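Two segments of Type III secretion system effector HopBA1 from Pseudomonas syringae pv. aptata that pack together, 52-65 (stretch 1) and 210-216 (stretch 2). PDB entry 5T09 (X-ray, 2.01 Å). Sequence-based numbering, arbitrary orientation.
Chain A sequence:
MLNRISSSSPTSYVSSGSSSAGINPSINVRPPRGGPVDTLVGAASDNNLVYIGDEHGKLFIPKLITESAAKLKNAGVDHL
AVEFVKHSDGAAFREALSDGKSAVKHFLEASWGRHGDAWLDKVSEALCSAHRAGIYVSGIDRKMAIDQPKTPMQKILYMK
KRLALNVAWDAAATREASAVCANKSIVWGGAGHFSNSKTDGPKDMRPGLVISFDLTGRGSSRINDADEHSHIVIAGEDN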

ATOM      1  N   ILE A  52       1.951   2.471   2.296  1.00 38.82           N
ATOM      2  CA  ILE A  52       2.950   2.005   1.342  1.00 33.89           C
ATOM      3  C   ILE A  52       2.537   2.518  -0.029  1.00 35.10           C
ATOM      4  O   ILE A  52       1.545   2.054  -0.602  1.00 32.00           O
ATOM      5  N   GLY A  53       3.297   3.473  -0.561  1.00 34.44           N
ATOM      6  CA  GLY A  53       2.994   4.035  -1.860  1.00 38.15           C
ATOM      7  C   GLY A  53       3.422   3.106  -2.975  1.00 43.17           C
ATOM      8  O   GLY A  53       4.618   2.954  -3.242  1.00 44.63           O
ATOM      9  N   ASP A  54       2.458   2.468  -3.627  1.00 37.42           N
ATOM     10  CA  ASP A  54       2.777   1.485  -4.649  1.00 37.41           C
ATOM     11  C   ASP A  54       3.211   2.167  -5.936  1.00 37.99           C
ATOM     12  O   ASP A  54       2.703   3.233  -6.298  1.00 41.62           O
ATOM     13  N   GLU A  55       4.167   1.549  -6.615  1.00 36.78           N
ATOM     14  CA  GLU A  55       4.479   1.842  -8.009  1.00 39.95           C
ATOM     15  C   GLU A  55       4.046   0.605  -8.784  1.00 39.03           C
ATOM     16  O   GLU A  55       4.715  -0.433  -8.735  1.00 42.11           O
ATOM     17  N   HIS A  56       2.912   0.706  -9.471  1.00 37.30           N
ATOM     18  CA  HIS A  56       2.325  -0.465 -10.106  1.00 35.69           C
ATOM     19  C   HIS A  56       3.307  -1.063 -11.106  1.00 38.23           C
ATOM     20  O   HIS A  56       3.868  -0.354 -11.944  1.00 43.79           O
ATOM     21  N   GLY A  57       3.525  -2.369 -11.004  1.00 40.04           N
ATOM     22  CA  GLY A  57       4.382  -3.086 -11.921  1.00 42.86           C
ATOM     23  C   GLY A  57       5.775  -3.367 -11.399  1.00 44.90           C
ATOM     24  O   GLY A  57       6.494  -4.172 -12.005  1.00 44.43           O
ATOM     25  N   LYS A  58       6.175  -2.743 -10.295  1.00 38.38           N
ATOM     26  CA  LYS A  58       7.528  -2.884  -9.774  1.00 39.30           C
ATOM     27  C   LYS A  58       7.570  -4.054  -8.798  1.00 39.78           C
ATOM     28  O   LYS A  58       6.889  -4.033  -7.767  1.00 41.33           O
ATOM     29  N   LEU A  59       8.378  -5.064  -9.126  1.00 41.83           N
ATOM     30  CA  LEU A  59       8.400  -6.308  -8.360  1.00 42.03           C
ATOM     31  C   LEU A  59       8.923  -6.106  -6.941  1.00 46.75           C
ATOM     32  O   LEU A  59       8.525  -6.837  -6.027  1.00 42.62           O
ATOM     33  N   PHE A  60       9.814  -5.134  -6.734  1.00 48.63           N
ATOM     34  CA  PHE A  60      10.474  -5.000  -5.439  1.00 44.67           C
ATOM     35  C   PHE A  60       9.471  -4.814  -4.307  1.00 37.55           C
ATOM     36  O   PHE A  60       9.664  -5.347  -3.208  1.00 43.78           O
ATOM     37  N   ILE A  61       8.404  -4.059  -4.547  1.00 37.59           N
ATOM     38  CA  ILE A  61       7.498  -3.633  -3.482  1.00 42.20           C
ATOM     39  C   ILE A  61       6.691  -4.823  -2.972  1.00 46.13           C
ATOM     40  O   ILE A  61       6.698  -5.084  -1.760  1.00 44.09           O
ATOM     41  N   PRO A  62       5.983  -5.569  -3.825  1.00 44.45           N
ATOM     42  CA  PRO A  62       5.274  -6.756  -3.315  1.00 40.95           C
ATOM     43  C   PRO A  62       6.205  -7.815  -2.748  1.00 38.59           C
ATOM     44  O   PRO A  62       5.830  -8.506  -1.795  1.00 47.90           O
ATOM     45  N   LYS A  63       7.408  -7.969  -3.304  1.00 45.18           N
ATOM     46  CA  LYS A  63       8.380  -8.888  -2.715  1.00 45.38           C
ATOM     47  C   LYS A  63       8.758  -8.453  -1.307  1.00 47.95           C
ATOM     48  O   LYS A  63       8.893  -9.286  -0.403  1.00 46.10           O
ATOM     49  N   LEU A  64       8.949  -7.148  -1.106  1.00 45.12           N
ATOM     50  CA  LEU A  64       9.270  -6.644   0.223  1.00 53.59           C
ATOM     51  C   LEU A  64       8.176  -6.998   1.222  1.00 50.01           C
ATOM     52  O   LEU A  64       8.462  -7.435   2.341  1.00 52.51           O
ATOM     53  N   ILE A  65       6.911  -6.818   0.836  1.00 52.46           N
ATOM     54  CA  ILE A  65       5.810  -7.114   1.749  1.00 45.51           C
ATOM     55  C   ILE A  65       5.777  -8.603   2.076  1.00 48.68           C
ATOM     56  O   ILE A  65       5.588  -8.995   3.233  1.00 47.43           O
ATOM     57  N   VAL A 210       3.994   7.651   5.725  1.00 45.48           N
ATOM     58  CA  VAL A 210       3.931   7.328   4.304  1.00 45.63           C
ATOM     59  C   VAL A 210       5.318   6.918   3.835  1.00 51.46           C
ATOM     60  O   VAL A 210       6.303   7.624   4.088  1.00 49.67           O
ATOM     61  N   ILE A 211       5.391   5.785   3.142  1.00 44.75           N
ATOM     62  CA  ILE A 211       6.635   5.253   2.604  1.00 45.99           C
ATOM     63  C   ILE A 211       6.617   5.398   1.090  1.00 45.32           C
ATOM     64  O   ILE A 211       5.601   5.125   0.442  1.00 44.17           O
ATOM     65  N   SER A 212       7.744   5.826   0.533  1.00 45.29           N
ATOM     66  CA  SER A 212       7.968   5.870  -0.903  1.00 43.43           C
ATOM     67  C   SER A 212       9.182   5.013  -1.228  1.00 47.53           C
ATOM     68  O   SER A 212       9.893   4.546  -0.336  1.00 52.28           O
ATOM     69  N   PHE A 213       9.426   4.811  -2.520  1.00 43.16           N
ATOM     70  CA  PHE A 213      10.491   3.920  -2.961  1.00 46.88           C
ATOM     71  C   PHE A 213      11.395   4.610  -3.970  1.00 49.58           C
ATOM     72  O   PHE A 213      10.917   5.253  -4.910  1.00 55.24           O
ATOM     73  N   ASP A 214      12.698   4.466  -3.759  1.00 49.96           N
ATOM     74  CA  ASP A 214      13.731   4.903  -4.691  1.00 58.94           C
ATOM     75  C   ASP A 214      14.307   3.643  -5.331  1.00 55.38           C
ATOM     76  O   ASP A 214      15.110   2.936  -4.717  1.00 50.48           O
ATOM     77  N   LEU A 215      13.887   3.361  -6.563  1.00 53.05           N
ATOM     78  CA  LEU A 215      14.327   2.174  -7.282  1.00 52.89           C
ATOM     79  C   LEU A 215      15.468   2.468  -8.250  1.00 60.88           C
ATOM     80  O   LEU A 215      15.672   1.712  -9.205  1.00 66.59           O
ATOM     81  N   THR A 216      16.220   3.544  -8.021  1.00 61.62           N
ATOM     82  CA  THR A 216      17.343   3.875  -8.888  1.00 69.14           C
ATOM     83  C   THR A 216      18.589   3.061  -8.576  1.00 76.66           C
ATOM     84  O   THR A 216      19.531   3.073  -9.376  1.00 74.48           O
TER

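A recurring principle of α/β packing is that, where two strands share a backbone hydrogen bond, a large side chain farther along one of them can fill the space between the other strand and the helix that follows it. These two segments of HopBA1, distant in sequence, illustrate it well. Their strands run roughly parallel and are joined where Gly 53 N donates to Ile 211 O at 3.0 Å. Ile 52 and Ile 211 form the parallel bridge, and their side chains lie on the same face of the sheet, both with chi1 m and chi2 t. Gly 53 suits this close approach: a CB there would point toward the other strand and sit only 3.1 Å from Ile 211 O.

Beyond the bridge the strands part, and a water takes over the connection. It donates to Gly 53 O (2.7 Å) and accepts a weak hydrogen bond from Phe 213 N (3.3 Å).

Phe 213 is the centrepiece, with the largest area covered by the other stretch. Its m rotamer (chi1 -67°), with chi2 at -85°, places the ring against the side chains of Phe 60, Ile 61 and Leu 64. For Ile 61, chi1 m puts CG1 over one face of the ring, 3.6 Å from the centroid and 10° off the normal, a CH-pi contact; chi2 t then sets the position of its CD1, 3.5 Å from Phe 213 CD2. Around the ring edge are Ile 52 CG2, 3.7 Å from Phe 213 CE2, and Leu 64 CD2, 3.8 Å from Phe 213 CE1. Leu 64 reaches it with chi1 t and chi2 p. Phe 60, one helical turn earlier, also has chi1 t (172°), and its CE2 approaches Phe 213 CD1 at 3.8 Å. The two aromatic planes meet obliquely at 72°.

Leu 215 extends the apolar surface past the end of the strand. With chi1 m and chi2 t, it brings CD2 to 4.0 Å from Phe 60 CD2, while CD1 lies 3.6 Å from Lys 58 CG. The lysine thus contributes the aliphatic part of its chain, bent by chi1 and chi2 both m and then extended, while its NZ is satisfied elsewhere in the structure.

Glu 55, m then t, points toward the second stretch without a hydrogen bond to it: its OE2 is 3.2 Å from Phe 213 O, but both atoms are acceptors. The CA-to-CB bond of Asp 54, by contrast, points away from the second stretch; with chi1 t its OD2 accepts a hydrogen bond from His 56 ND1 at 2.7 Å. Asp 214 likewise points away, its OD1 accepting from Thr 216 N (3.0 Å) and Thr 216 OG1 (2.6 Å).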

ATOM      1  CB  ILE A  52       3.083   0.477   1.348  1.00 34.95           C
ATOM      2  CG1 ILE A  52       3.566  -0.012   2.716  1.00 40.92           C
ATOM      3  CG2 ILE A  52       4.050   0.018   0.247  1.00 36.80           C
ATOM      4  CD1 ILE A  52       3.599  -1.525   2.852  1.00 44.22           C
ATOM      5  CB  ASP A  54       1.577   0.586  -4.935  1.00 39.08           C
ATOM      6  CG  ASP A  54       1.969  -0.678  -5.662  1.00 44.51           C
ATOM      7  OD1 ASP A  54       2.917  -1.351  -5.199  1.00 37.07           O
ATOM      8  OD2 ASP A  54       1.348  -0.991  -6.701  1.00 41.22           O
ATOM      9  CB  GLU A  55       5.959   2.145  -8.205  1.00 49.40           C
ATOM     10  CG  GLU A  55       6.478   3.281  -7.342  1.00 67.13           C
ATOM     11  CD  GLU A  55       7.907   3.656  -7.680  1.00 71.85           C
ATOM     12  OE1 GLU A  55       8.298   3.519  -8.861  1.00 65.99           O
ATOM     13  OE2 GLU A  55       8.640   4.083  -6.762  1.00 68.97           O
ATOM     14  CB  HIS A  56       1.017  -0.093 -10.809  1.00 42.18           C
ATOM     15  CG  HIS A  56       0.016   0.583  -9.924  1.00 38.64           C
ATOM     16  ND1 HIS A  56      -0.148   0.258  -8.595  1.00 38.37           N
ATOM     17  CD2 HIS A  56      -0.872   1.573 -10.182  1.00 37.96           C
ATOM     18  CE1 HIS A  56      -1.099   1.015  -8.073  1.00 37.66           C
ATOM     19  NE2 HIS A  56      -1.554   1.820  -9.015  1.00 39.41           N
ATOM     20  CB  LYS A  58       7.982  -1.589  -9.102  1.00 40.34           C
ATOM     21  CG  LYS A  58       8.048  -0.389 -10.042  1.00 40.75           C
ATOM     22  CD  LYS A  58       9.027  -0.610 -11.189  1.00 45.54           C
ATOM     23  CE  LYS A  58       9.149   0.638 -12.047  1.00 47.86           C
ATOM     24  NZ  LYS A  58      10.093   0.454 -13.176  1.00 51.06           N
ATOM     25  CB  LEU A  59       9.262  -7.341  -9.089  1.00 41.56           C
ATOM     26  CG  LEU A  59       8.807  -7.706 -10.506  1.00 53.21           C
ATOM     27  CD1 LEU A  59       9.916  -8.404 -11.271  1.00 57.61           C
ATOM     28  CD2 LEU A  59       7.570  -8.580 -10.456  1.00 47.53           C
ATOM     29  CB  PHE A  60      11.455  -3.827  -5.467  1.00 51.05           C
ATOM     30  CG  PHE A  60      12.046  -3.501  -4.127  1.00 50.92           C
ATOM     31  CD1 PHE A  60      13.186  -4.150  -3.680  1.00 54.07           C
ATOM     32  CD2 PHE A  60      11.459  -2.547  -3.309  1.00 50.10           C
ATOM     33  CE1 PHE A  60      13.730  -3.856  -2.449  1.00 55.92           C
ATOM     34  CE2 PHE A  60      12.001  -2.248  -2.076  1.00 50.66           C
ATOM     35  CZ  PHE A  60      13.135  -2.903  -1.644  1.00 49.50           C
ATOM     36  CB  ILE A  61       6.604  -2.478  -3.964  1.00 38.50           C
ATOM     37  CG1 ILE A  61       7.477  -1.245  -4.227  1.00 42.43           C
ATOM     38  CG2 ILE A  61       5.531  -2.146  -2.933  1.00 36.05           C
ATOM     39  CD1 ILE A  61       6.788  -0.113  -4.948  1.00 43.46           C
ATOM     40  CB  PRO A  62       4.506  -7.268  -4.544  1.00 39.86           C
ATOM     41  CG  PRO A  62       5.191  -6.661  -5.718  1.00 45.77           C
ATOM     42  CD  PRO A  62       5.693  -5.332  -5.249  1.00 42.06           C
ATOM     43  CB  LYS A  63       9.630  -8.971  -3.588  1.00 50.28           C
ATOM     44  CG  LYS A  63       9.503  -9.881  -4.796  1.00 57.17           C
ATOM     45  CD  LYS A  63      10.791  -9.906  -5.623  1.00 58.89           C
ATOM     46  CE  LYS A  63      11.983 -10.431  -4.825  1.00 63.75           C
ATOM     47  NZ  LYS A  63      13.213 -10.548  -5.663  1.00 64.73           N
ATOM     48  CB  LEU A  64       9.479  -5.130   0.169  1.00 45.83           C
ATOM     49  CG  LEU A  64       9.656  -4.431   1.520  1.00 49.80           C
ATOM     50  CD1 LEU A  64      10.846  -5.008   2.270  1.00 47.09           C
ATOM     51  CD2 LEU A  64       9.815  -2.933   1.320  1.00 51.60           C
ATOM     52  CB  ILE A  65       4.480  -6.621   1.152  1.00 45.43           C
ATOM     53  CG1 ILE A  65       4.496  -5.090   1.065  1.00 45.70           C
ATOM     54  CG2 ILE A  65       3.296  -7.092   1.992  1.00 43.42           C
ATOM     55  CD1 ILE A  65       3.303  -4.478   0.351  1.00 49.45           C
ATOM     56  CB  VAL A 210       3.405   8.516   3.480  1.00 43.47           C
ATOM     57  CG1 VAL A 210       3.369   8.161   1.998  1.00 43.98           C
ATOM     58  CG2 VAL A 210       2.020   8.923   3.962  1.00 42.06           C
ATOM     59  CB  ILE A 211       6.836   3.778   3.002  1.00 45.91           C
ATOM     60  CG1 ILE A 211       6.958   3.654   4.522  1.00 49.98           C
ATOM     61  CG2 ILE A 211       8.070   3.193   2.294  1.00 47.55           C
ATOM     62  CD1 ILE A 211       7.090   2.229   5.029  1.00 57.66           C
ATOM     63  CB  SER A 212       8.187   7.307  -1.393  1.00 46.76           C
ATOM     64  OG  SER A 212       9.379   7.845  -0.854  1.00 51.72           O
ATOM     65  CB  PHE A 213       9.910   2.639  -3.553  1.00 46.68           C
ATOM     66  CG  PHE A 213       9.222   1.788  -2.539  1.00 43.62           C
ATOM     67  CD1 PHE A 213       9.941   0.886  -1.775  1.00 40.89           C
ATOM     68  CD2 PHE A 213       7.864   1.908  -2.326  1.00 42.29           C
ATOM     69  CE1 PHE A 213       9.312   0.108  -0.826  1.00 40.93           C
ATOM     70  CE2 PHE A 213       7.229   1.134  -1.380  1.00 42.04           C
ATOM     71  CZ  PHE A 213       7.955   0.233  -0.627  1.00 40.98           C
ATOM     72  CB  ASP A 214      14.802   5.714  -3.968  1.00 67.10           C
ATOM     73  CG  ASP A 214      16.030   5.961  -4.822  1.00 77.17           C
ATOM     74  OD1 ASP A 214      15.952   5.784  -6.056  1.00 70.53           O
ATOM     75  OD2 ASP A 214      17.076   6.337  -4.254  1.00 79.30           O
ATOM     76  CB  LEU A 215      13.149   1.551  -8.034  1.00 49.95           C
ATOM     77  CG  LEU A 215      11.903   1.257  -7.191  1.00 46.47           C
ATOM     78  CD1 LEU A 215      10.802   0.652  -8.048  1.00 45.70           C
ATOM     79  CD2 LEU A 215      12.228   0.341  -6.021  1.00 49.33           C
ATOM     80  CB  THR A 216      17.685   5.366  -8.778  1.00 67.47           C
ATOM     81  OG1 THR A 216      18.175   5.658  -7.463  1.00 67.23           O
ATOM     82  CG2 THR A 216      16.463   6.229  -9.069  1.00 66.16           C
TER
HETATM   83  O   HOH W   1       6.414   4.898  -3.974  1.00 61.13           O